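Local coordinates for replication protein (Sphinx1.76-related DNA, PDB 6H24) that probably initiates replication of its plasmid as a Rep protein, the piece described being its dimeric N-terminal winged-helix (WH1) domain, at residues A66-C71 with I100-D105. Numbering follows the deposited sequence. Where two conformers were deposited one is given.
Sequences ALKDAC and IGYMDD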
loop_
_atom_site.group_PDB
_atom_site.type_symbol
_atom_site.label_atom_id
_atom_site.label_comp_id
_atom_site.label_asym_id
_atom_site.label_seq_id
_atom_site.Cartn_x
_atom_site.Cartn_y
_atom_site.Cartn_z
ATOM N N ALA A 66 -7.652 15.397 -14.151
ATOM C CA ALA A 66 -7.954 14.012 -14.493
ATOM C C ALA A 66 -6.957 13.058 -13.852
ATOM O O ALA A 66 -7.346 12.023 -13.296
ATOM C CB ALA A 66 -7.941 13.839 -16.014
ATOM N N LEU A 67 -5.671 13.398 -13.901
ATOM C CA LEU A 67 -4.656 12.573 -13.256
ATOM C C LEU A 67 -4.826 12.564 -11.743
ATOM O O LEU A 67 -4.731 11.509 -11.103
ATOM C CB LEU A 67 -3.271 13.096 -13.615
ATOM C CG LEU A 67 -2.775 12.910 -15.041
ATOM C CD1 LEU A 67 -1.426 13.580 -15.122
ATOM C CD2 LEU A 67 -2.692 11.439 -15.408
ATOM N N LYS A 68 -5.082 13.732 -11.156
ATOM C CA LYS A 68 -5.292 13.819 -9.716
ATOM C C LYS A 68 -6.445 12.926 -9.283
ATOM O O LYS A 68 -6.338 12.178 -8.300
ATOM C CB LYS A 68 -5.554 15.281 -9.356
ATOM C CG LYS A 68 -5.549 15.623 -7.896
ATOM C CD LYS A 68 -5.428 17.130 -7.758
ATOM C CE LYS A 68 -5.849 17.594 -6.385
ATOM N NZ LYS A 68 -5.881 19.081 -6.269
ATOM N N ASP A 69 -7.559 12.983 -10.016
ATOM C CA ASP A 69 -8.712 12.147 -9.701
ATOM C C ASP A 69 -8.437 10.671 -9.968
ATOM O O ASP A 69 -8.934 9.806 -9.242
ATOM C CB ASP A 69 -9.932 12.620 -10.494
ATOM C CG ASP A 69 -10.478 13.943 -9.988
ATOM O OD1 ASP A 69 -11.079 14.686 -10.790
ATOM O OD2 ASP A 69 -10.275 14.253 -8.797
ATOM N N ALA A 70 -7.669 10.358 -11.021
ATOM C CA ALA A 70 -7.333 8.964 -11.307
ATOM C C ALA A 70 -6.486 8.356 -10.193
ATOM O O ALA A 70 -6.645 7.175 -9.857
ATOM C CB ALA A 70 -6.590 8.866 -12.637
ATOM N N CYS A 71 -5.576 9.144 -9.617
ATOM C CA CYS A 71 -4.787 8.667 -8.483
ATOM C C CYS A 71 -5.688 8.211 -7.345
ATOM O O CYS A 71 -5.503 7.125 -6.783
ATOM C CB CYS A 71 -3.843 9.770 -8.002
ATOM S SG CYS A 71 -2.382 9.995 -9.051
ATOM N N ILE A 100 -0.023 7.758 -2.952
ATOM C CA ILE A 100 -0.230 8.698 -4.049
ATOM C C ILE A 100 0.090 10.100 -3.551
ATOM O O ILE A 100 0.130 10.366 -2.348
ATOM C CB ILE A 100 -1.671 8.643 -4.596
ATOM C CG1 ILE A 100 -2.679 8.948 -3.478
ATOM C CG2 ILE A 100 -1.941 7.284 -5.226
ATOM C CD1 ILE A 100 -4.113 9.071 -3.937
ATOM N N GLY A 101 0.297 11.007 -4.492
ATOM C CA GLY A 101 0.558 12.390 -4.143
ATOM C C GLY A 101 0.299 13.286 -5.326
ATOM O O GLY A 101 0.372 12.860 -6.481
ATOM N N TYR A 102 0.006 14.545 -5.030
ATOM C CA TYR A 102 -0.189 15.519 -6.091
ATOM C C TYR A 102 0.407 16.858 -5.701
ATOM O O TYR A 102 0.373 17.261 -4.531
ATOM C CB TYR A 102 -1.677 15.691 -6.432
ATOM C CG TYR A 102 -2.503 16.218 -5.291
ATOM C CD1 TYR A 102 -2.579 17.578 -5.038
ATOM C CD2 TYR A 102 -3.228 15.357 -4.481
ATOM C CE1 TYR A 102 -3.340 18.071 -3.987
ATOM C CE2 TYR A 102 -3.998 15.835 -3.439
ATOM C CZ TYR A 102 -4.047 17.191 -3.195
ATOM O OH TYR A 102 -4.816 17.670 -2.155
ATOM N N MET A 103 0.922 17.555 -6.716
ATOM C CA MET A 103 1.486 18.897 -6.578
ATOM C C MET A 103 0.737 19.832 -7.525
ATOM O O MET A 103 1.002 19.841 -8.733
ATOM C CB MET A 103 2.973 18.894 -6.894
ATOM C CG MET A 103 3.799 18.030 -5.977
ATOM S SD MET A 103 5.527 18.014 -6.472
ATOM C CE MET A 103 5.952 19.729 -6.191
ATOM N N ASP A 104 -0.170 20.633 -6.975
ATOM C CA ASP A 104 -0.978 21.521 -7.801
ATOM C C ASP A 104 -0.120 22.518 -8.568
ATOM O O ASP A 104 -0.444 22.872 -9.709
ATOM C CB ASP A 104 -1.979 22.266 -6.924
ATOM C CG ASP A 104 -3.100 21.377 -6.432
ATOM O OD1 ASP A 104 -3.237 20.239 -6.921
ATOM O OD2 ASP A 104 -3.836 21.819 -5.522
ATOM N N ASP A 105 0.940 23.034 -7.943
ATOM C CA ASP A 105 1.685 24.136 -8.546
ATOM C C ASP A 105 2.492 23.703 -9.770
ATOM O O ASP A 105 2.813 24.552 -10.611
ATOM C CB ASP A 105 2.596 24.785 -7.501
ATOM C CG ASP A 105 1.819 25.624 -6.495
ATOM O OD1 ASP A 105 0.578 25.719 -6.623
ATOM O OD2 ASP A 105 2.448 26.188 -5.576
#
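Ile100 meets Cys71 where helix 60-75 of the winged-helix (WH1) domain lies across strand 97-103, an outer strand of the small antiparallel sheet within the chain. Ile100 CD1 reaches the helix backbone, 3.7 Å from Cys71 O, and its CG2 branch lies beside Cys71 CB. With Ile100 CG1 tucked between backbone N and carbonyl carbon (chi1 58°), CD1 is brought to the Cys71 carbonyl. Val109 and Ile111 of strand 108-113 and Leu24 of helix 19-34 pack round Cys71, making this the buried end of the contact. Gly101 bonds through its backbone to Glu110; residues 100-102 also pair antiparallel with a strand of the second subunit, extending the sheet across the dimer interface. Tyr102 turns one ring face to the extended chain of Lys68. Lys68 CE sits over the centre of the Tyr102 ring, 3.4 Å above its plane, in a CH-pi contact only 11° off the normal. The ammonium group is displaced toward the CD1-CE1 side, so the cation-pi contact is off-centre, with Lys68 NZ 4.1 Å from the Tyr102 centroid. Two residues further on, exposed Asp104 takes NZ in a salt bridge, its side chain roughly perpendicular to that of Lys68. Tyr64 of helix 60-75 hydrogen-bonds to the same carboxylate oxygen, so two groups from one helix hold OD1. With a methionine in place of Lys68, Asp104 would probably lose its charged mate and the Tyr102 face its cation. Lys68 NZ reaches Asp104 OD1 at 3.0 Å from the syn side, 15° out of the carboxylate plane.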